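Local coordinates for protein activator of 2-hydroxyisocaproyl-CoA dehydratase (Clostridium difficile, PDB 4EHU) that couples ATP hydrolysis to the transfer of one electron onto (R)-2-hydroxyisocaproyl-CoA dehydratase, activating it for the reductive branch of L-leucine fermentation, at residues A[130-135]-A[166-171]. Sequence-based numbering, arbitrary orientation. Where two conformers were deposited one is given.
Sequences GRFLDV and VFAESE. With ANP (phosphoaminophosphonic acid-adenylate ester), chain D.
Ala168 CB points at helix 130-140 and meets the ring of Phe132 obliquely, 3.8 Å from CE1 and 4.1 Å from CZ, a small apolar contact made by the far end of the ring. Phe132 reaches that far because its CG lies anti to the backbone N (chi1 178°), which carries the ring across toward 166-171. One residue on, Glu169 also starts anti to its backbone N (chi1 168°) and stays extended beyond CG, which brings OE1 to 3.9 Å from Val135 CG1; the two side chains cross at about a right angle. No hydrogen bond links the segments. The CA atoms of Val135 and Glu169 are 7.8 Å apart, and only 118 Å² is buried, since just Phe132, Val135, Ala168 and Glu169 touch. Ser170 OG is hydrogen-bonded to Arg131 NH2 of the second subunit; Arg131 was modelled in two conformers, which makes this bond and its reciprocal less certain, but Val166 and Phe167 also pack on that arginine of the second subunit, at the dimer interface. Helix 130-140 meets the nucleotide as well: Asp134 OD1 accepts from ANP O2' and OD2 from ANP O3', both at 2.8 Å. Phe132 has its side chain about 6 Å from the [4Fe-4S] cluster, so one helix comes close to both the nucleotide and the cluster in this actin-fold ATPase. Around the pair, helix 182-204 packs on Phe132 through Ile189, Ser192 and Val193, Met136 and Ile139 extend the contact along helix 130-140, and Gly130 bonds through its backbone to Gly101, just beyond strand 96-100.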
ATOM      1  N   GLY A 130      10.576  -3.196   3.726  1.00 18.19           N
ATOM      2  CA  GLY A 130      11.497  -2.088   3.804  1.00 19.54           C
ATOM      3  C   GLY A 130      10.955  -0.793   3.214  1.00 18.43           C
ATOM      4  O   GLY A 130      11.332   0.284   3.649  1.00 19.91           O
ATOM      5  N   ARG A 131      10.090  -0.901   2.212  0.59 17.42           N
ATOM      6  CA  ARG A 131       9.514   0.284   1.595  0.59 18.61           C
ATOM      7  C   ARG A 131       8.734   1.091   2.625  0.59 23.63           C
ATOM      8  O   ARG A 131       8.809   2.311   2.649  0.59 20.17           O
ATOM      9  CB  ARG A 131       8.573  -0.112   0.465  0.59 18.58           C
ATOM     10  CG  ARG A 131       8.068   1.077  -0.320  0.59 23.69           C
ATOM     11  CD  ARG A 131       9.236   1.898  -0.844  0.59 25.76           C
ATOM     12  NE  ARG A 131       8.779   2.952  -1.731  0.59 29.08           N
ATOM     13  CZ  ARG A 131       8.681   2.825  -3.049  0.59 24.67           C
ATOM     14  NH1 ARG A 131       9.024   1.693  -3.647  0.59 24.28           N
ATOM     15  NH2 ARG A 131       8.238   3.835  -3.767  0.59 27.81           N
ATOM     16  N   PHE A 132       7.965   0.399   3.457  1.00 17.09           N
ATOM     17  CA  PHE A 132       7.188   1.054   4.513  1.00 17.43           C
ATOM     18  C   PHE A 132       8.150   1.840   5.421  1.00 19.89           C
ATOM     19  O   PHE A 132       7.914   2.999   5.741  1.00 19.29           O
ATOM     20  CB  PHE A 132       6.397  -0.007   5.299  1.00 17.14           C
ATOM     21  CG  PHE A 132       5.566   0.528   6.464  1.00 15.16           C
ATOM     22  CD1 PHE A 132       4.222   0.816   6.283  1.00 15.74           C
ATOM     23  CD2 PHE A 132       6.113   0.654   7.743  1.00 17.42           C
ATOM     24  CE1 PHE A 132       3.433   1.259   7.342  1.00 17.85           C
ATOM     25  CE2 PHE A 132       5.338   1.095   8.799  1.00 18.11           C
ATOM     26  CZ  PHE A 132       3.991   1.403   8.606  1.00 17.74           C
ATOM     27  N   LEU A 133       9.242   1.207   5.815  1.00 18.77           N
ATOM     28  CA  LEU A 133      10.200   1.851   6.718  1.00 17.55           C
ATOM     29  C   LEU A 133      10.887   3.009   6.018  1.00 17.49           C
ATOM     30  O   LEU A 133      11.113   4.040   6.621  1.00 20.58           O
ATOM     31  CB  LEU A 133      11.230   0.830   7.215  1.00 16.31           C
ATOM     32  CG  LEU A 133      10.571  -0.237   8.091  1.00 16.70           C
ATOM     33  CD1 LEU A 133      11.487  -1.469   8.262  1.00 19.87           C
ATOM     34  CD2 LEU A 133      10.231   0.339   9.472  1.00 17.91           C
ATOM     35  N   ASP A 134      11.216   2.848   4.738  1.00 20.43           N
ATOM     36  CA  ASP A 134      11.916   3.905   4.027  1.00 27.45           C
ATOM     37  C   ASP A 134      10.994   5.120   3.924  1.00 23.63           C
ATOM     38  O   ASP A 134      11.424   6.262   4.108  1.00 27.40           O
ATOM     39  CB  ASP A 134      12.360   3.431   2.632  1.00 27.52           C
ATOM     40  CG  ASP A 134      13.344   2.256   2.687  1.00 31.72           C
ATOM     41  OD1 ASP A 134      13.945   2.003   3.753  1.00 29.47           O
ATOM     42  OD2 ASP A 134      13.511   1.582   1.650  1.00 33.03           O
ATOM     43  N   VAL A 135       9.714   4.869   3.662  1.00 22.43           N
ATOM     44  CA  VAL A 135       8.719   5.941   3.590  1.00 19.53           C
ATOM     45  C   VAL A 135       8.587   6.671   4.927  1.00 24.60           C
ATOM     46  O   VAL A 135       8.563   7.906   4.974  1.00 27.90           O
ATOM     47  CB  VAL A 135       7.335   5.393   3.159  1.00 24.84           C
ATOM     48  CG1 VAL A 135       6.244   6.389   3.462  1.00 24.60           C
ATOM     49  CG2 VAL A 135       7.343   5.053   1.658  1.00 23.42           C
ATOM     50  N   VAL A 166       0.067   4.103   3.170  1.00 17.95           N
ATOM     51  CA  VAL A 166      -0.399   5.452   2.862  1.00 19.86           C
ATOM     52  C   VAL A 166      -1.186   6.020   4.034  1.00 21.84           C
ATOM     53  O   VAL A 166      -0.939   7.136   4.464  1.00 21.49           O
ATOM     54  CB  VAL A 166      -1.264   5.472   1.590  1.00 20.60           C
ATOM     55  CG1 VAL A 166      -1.708   6.895   1.305  1.00 21.45           C
ATOM     56  CG2 VAL A 166      -0.435   4.895   0.435  1.00 22.72           C
ATOM     57  N   PHE A 167      -2.145   5.252   4.542  1.00 21.58           N
ATOM     58  CA  PHE A 167      -2.925   5.716   5.688  1.00 21.92           C
ATOM     59  C   PHE A 167      -2.058   5.827   6.953  1.00 20.24           C
ATOM     60  O   PHE A 167      -2.259   6.730   7.768  1.00 23.39           O
ATOM     61  CB  PHE A 167      -4.127   4.802   5.943  1.00 20.65           C
ATOM     62  CG  PHE A 167      -5.153   4.823   4.842  1.00 22.29           C
ATOM     63  CD1 PHE A 167      -5.481   6.010   4.194  1.00 21.82           C
ATOM     64  CD2 PHE A 167      -5.789   3.658   4.454  1.00 24.99           C
ATOM     65  CE1 PHE A 167      -6.433   6.036   3.179  1.00 28.77           C
ATOM     66  CE2 PHE A 167      -6.745   3.673   3.428  1.00 23.72           C
ATOM     67  CZ  PHE A 167      -7.073   4.866   2.793  1.00 22.91           C
ATOM     68  N   ALA A 168      -1.092   4.930   7.113  1.00 18.83           N
ATOM     69  CA  ALA A 168      -0.218   4.963   8.290  1.00 20.93           C
ATOM     70  C   ALA A 168       0.646   6.223   8.242  1.00 22.08           C
ATOM     71  O   ALA A 168       0.926   6.830   9.272  1.00 23.93           O
ATOM     72  CB  ALA A 168       0.664   3.710   8.338  1.00 19.54           C
ATOM     73  N   GLU A 169       1.074   6.611   7.044  1.00 20.39           N
ATOM     74  CA  GLU A 169       1.867   7.834   6.907  1.00 24.84           C
ATOM     75  C   GLU A 169       1.102   9.051   7.445  1.00 25.31           C
ATOM     76  O   GLU A 169       1.671   9.906   8.126  1.00 23.27           O
ATOM     77  CB  GLU A 169       2.236   8.070   5.443  1.00 33.22           C
ATOM     78  CG  GLU A 169       2.802   9.448   5.188  1.00 56.35           C
ATOM     79  CD  GLU A 169       3.426   9.590   3.810  1.00 67.48           C
ATOM     80  OE1 GLU A 169       3.200   8.713   2.957  1.00 35.78           O
ATOM     81  OE2 GLU A 169       4.152  10.580   3.581  1.00 85.26           O
ATOM     82  N   SER A 170      -0.183   9.142   7.135  1.00 24.85           N
ATOM     83  CA  SER A 170      -0.986  10.234   7.691  1.00 24.86           C
ATOM     84  C   SER A 170      -1.042  10.194   9.221  1.00 24.75           C
ATOM     85  O   SER A 170      -1.025  11.243   9.870  1.00 24.21           O
ATOM     86  CB  SER A 170      -2.393  10.191   7.124  1.00 26.48           C
ATOM     87  OG  SER A 170      -2.363  10.501   5.746  1.00 30.27           O
ATOM     88  N   GLU A 171      -1.125   9.001   9.806  1.00 23.61           N
ATOM     89  CA  GLU A 171      -1.123   8.914  11.274  1.00 22.49           C
ATOM     90  C   GLU A 171       0.201   9.383  11.852  1.00 21.75           C
ATOM     91  O   GLU A 171       0.210  10.038  12.872  1.00 23.83           O
ATOM     92  CB  GLU A 171      -1.413   7.489  11.789  1.00 21.24           C
ATOM     93  CG  GLU A 171      -2.821   7.033  11.434  1.00 25.14           C
ATOM     94  CD  GLU A 171      -3.160   5.665  12.020  1.00 29.69           C
ATOM     95  OE1 GLU A 171      -3.082   5.498  13.258  1.00 27.05           O
ATOM     96  OE2 GLU A 171      -3.498   4.760  11.236  1.00 29.94           O
TER
HETATM   97  PG  ANP D 302      13.557  -7.606  -2.333  1.00 18.56           P
HETATM   98  O1G ANP D 302      13.491  -7.723  -3.851  1.00 19.89           O
HETATM   99  O2G ANP D 302      14.206  -8.832  -1.742  1.00 19.33           O
HETATM  100  O3G ANP D 302      12.250  -7.290  -1.719  1.00 20.61           O
HETATM  101  PB  ANP D 302      16.169  -6.219  -1.672  1.00 19.07           P
HETATM  102  O1B ANP D 302      16.923  -5.237  -2.529  1.00 21.23           O
HETATM  103  O2B ANP D 302      16.765  -7.624  -1.564  1.00 17.41           O
HETATM  104  N3B ANP D 302      14.507  -6.189  -2.150  1.00 18.01           N
HETATM  105  PA  ANP D 302      17.285  -5.759   0.971  1.00 18.79           P
HETATM  106  O1A ANP D 302      18.589  -5.380   0.363  1.00 19.66           O
HETATM  107  O2A ANP D 302      17.084  -7.105   1.631  1.00 17.97           O
HETATM  108  O3A ANP D 302      16.126  -5.627  -0.155  1.00 18.26           O
HETATM  109  O5' ANP D 302      16.764  -4.654   2.015  1.00 18.30           O
HETATM  110  C5' ANP D 302      16.516  -3.312   1.583  1.00 19.73           C
HETATM  111  C4' ANP D 302      16.190  -2.457   2.803  1.00 26.26           C
HETATM  112  O4' ANP D 302      16.821  -2.755   4.040  1.00 22.75           O
HETATM  113  C3' ANP D 302      15.652  -1.039   2.756  1.00 23.33           C
HETATM  114  O3' ANP D 302      14.322  -1.010   2.219  1.00 22.02           O
HETATM  115  C2' ANP D 302      15.767  -0.595   4.219  1.00 25.59           C
HETATM  116  O2' ANP D 302      14.487  -0.495   4.868  1.00 25.85           O
HETATM  117  C1' ANP D 302      16.607  -1.655   4.931  1.00 22.88           C
HETATM  118  N9  ANP D 302      17.954  -1.187   5.308  1.00 21.97           N
HETATM  119  C8  ANP D 302      19.005  -0.994   4.485  1.00 23.52           C
HETATM  120  N7  ANP D 302      20.102  -0.616   5.188  1.00 23.49           N
HETATM  121  C5  ANP D 302      19.730  -0.579   6.492  1.00 20.90           C
HETATM  122  C6  ANP D 302      20.386  -0.274   7.765  1.00 22.14           C
HETATM  123  N6  ANP D 302      21.689   0.099   7.766  1.00 23.58           N
HETATM  124  N1  ANP D 302      19.649  -0.370   8.900  1.00 20.67           N
HETATM  125  C2  ANP D 302      18.360  -0.741   8.900  1.00 22.10           C
HETATM  126  N3  ANP D 302      17.694  -1.025   7.770  1.00 20.97           N
HETATM  127  C4  ANP D 302      18.322  -0.969   6.569  1.00 20.77           C